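Local coordinates for BH2092 protein (Bacillus halodurans, PDB 3NHV) that is of unknown function but carries a rhodanese-like domain, a fold whose active members transfer sulfur through a loop cysteine, at the interface of chains A and B. Sequence-based numbering; all coordinates share one arbitrary frame. Chains: chain A/B, BH2092 protein.

The interface of chains A and B. Residues chain A 84-86, 89; chain B 14, 18-19, 22.
B:Leu14, at the C-terminal end of helix 3-14, reaches over to A:Asn85 and A:Lys89. Chain A contributes the stretch of its rhodanese-like domain that runs from the loop holding A:Cys84 into helix 86-96. Methyl CD2 of B:Leu14 lies 3.6 Å from the amide carbon CG of A:Asn85. The two side chains pass alongside each other in opposite directions. CD2 of B:Leu14 also lies 3.9 Å from CG of A:Lys89, whose chain crosses the leucine at about a right angle. CG of A:Lys89 is anti to its own carbonyl carbon (chi1 -67°), and the chain runs on extended past the leucine towards chain B. At the possibly crystal-only rim, NZ meets the carboxylate of B:Asp22 head-on. NZ of A:Lys89 lies 3.1 Å from OD1 and from OD2 of B:Asp22, and each oxygen offers its syn lone pair. NZ donates a hydrogen bond to each oxygen, and the pair also forms a salt bridge. With an alanine in place of A:Lys89, the B:Asp22 carboxylate would probably lose its cationic mate and B:Leu14 part of its apolar cover. Beside this pair, the backbone N of A:Asn85 donates to OD2 of B:Asp19 at 2.7 Å. The bond uses the anti lone pair and is bent, 136° at the hydrogen. OD1 of B:Asp19 accepts from the backbone N of B:Asp22 at 2.8 Å. B:Asp19, the last residue of strand 17-19, thus caps the N-terminal end of helix 20-28, which helps hold its carboxylate in place.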
loop_
_atom_site.group_PDB
_atom_site.type_symbol
_atom_site.label_atom_id
_atom_site.label_comp_id
_atom_site.label_asym_id
_atom_site.label_seq_id
_atom_site.Cartn_x
_atom_site.Cartn_y
_atom_site.Cartn_z
ATOM N N CYS A 84 3.250 2.744 7.571
ATOM C CA CYS A 84 2.935 2.512 8.980
ATOM C C CYS A 84 1.872 1.423 9.091
ATOM O O CYS A 84 1.045 1.264 8.200
ATOM C CB CYS A 84 2.442 3.810 9.655
ATOM S SG CYS A 84 1.785 3.541 11.346
ATOM N N ASN A 85 1.904 0.675 10.188
ATOM C CA ASN A 85 0.947 -0.405 10.425
ATOM C C ASN A 85 0.054 -0.061 11.611
ATOM O O ASN A 85 -0.818 -0.840 11.998
ATOM C CB ASN A 85 1.696 -1.701 10.730
ATOM C CG ASN A 85 1.280 -2.828 9.827
ATOM O OD1 ASN A 85 1.727 -3.968 9.989
ATOM N ND2 ASN A 85 0.416 -2.520 8.854
ATOM N N GLY A 86 0.298 1.114 12.182
ATOM C CA GLY A 86 -0.460 1.573 13.327
ATOM C C GLY A 86 -1.959 1.497 13.150
ATOM O O GLY A 86 -2.653 0.991 14.026
ATOM N N LYS A 89 -3.150 -2.048 13.511
ATOM C CA LYS A 89 -3.104 -2.571 14.877
ATOM C C LYS A 89 -4.265 -1.990 15.689
ATOM O O LYS A 89 -4.865 -2.671 16.524
ATOM C CB LYS A 89 -1.779 -2.227 15.560
ATOM C CG LYS A 89 -0.568 -2.900 14.968
ATOM C CD LYS A 89 0.715 -2.411 15.650
ATOM C CE LYS A 89 1.962 -2.928 14.928
ATOM N NZ LYS A 89 3.192 -2.214 15.363
ATOM N N LEU B 14 -1.677 -8.553 9.813
ATOM C CA LEU B 14 -0.427 -8.226 10.505
ATOM C C LEU B 14 0.547 -9.409 10.574
ATOM O O LEU B 14 1.766 -9.217 10.560
ATOM C CB LEU B 14 -0.733 -7.741 11.929
ATOM C CG LEU B 14 -1.518 -6.433 12.076
ATOM C CD1 LEU B 14 -2.096 -6.366 13.468
ATOM C CD2 LEU B 14 -0.619 -5.229 11.785
ATOM N N THR B 18 5.238 -6.422 8.362
ATOM C CA THR B 18 5.858 -5.624 9.394
ATOM C C THR B 18 6.146 -4.277 8.762
ATOM O O THR B 18 6.322 -4.184 7.545
ATOM C CB THR B 18 7.165 -6.265 9.891
ATOM O OG1 THR B 18 7.817 -5.369 10.797
ATOM C CG2 THR B 18 8.090 -6.564 8.728
ATOM N N ASP B 19 6.186 -3.233 9.581
ATOM C CA ASP B 19 6.431 -1.906 9.053
ATOM C C ASP B 19 7.783 -1.336 9.453
ATOM O O ASP B 19 8.489 -1.911 10.278
ATOM C CB ASP B 19 5.289 -0.951 9.457
ATOM C CG ASP B 19 5.250 -0.646 10.956
ATOM O OD1 ASP B 19 6.143 -1.103 11.710
ATOM O OD2 ASP B 19 4.312 0.074 11.372
ATOM N N ASP B 22 8.454 -1.013 13.266
ATOM C CA ASP B 22 8.776 -2.270 13.922
ATOM C C ASP B 22 10.161 -2.807 13.574
ATOM O O ASP B 22 10.845 -3.353 14.438
ATOM C CB ASP B 22 7.717 -3.324 13.602
ATOM C CG ASP B 22 6.346 -2.946 14.126
ATOM O OD1 ASP B 22 6.248 -2.555 15.308
ATOM O OD2 ASP B 22 5.365 -3.044 13.354
#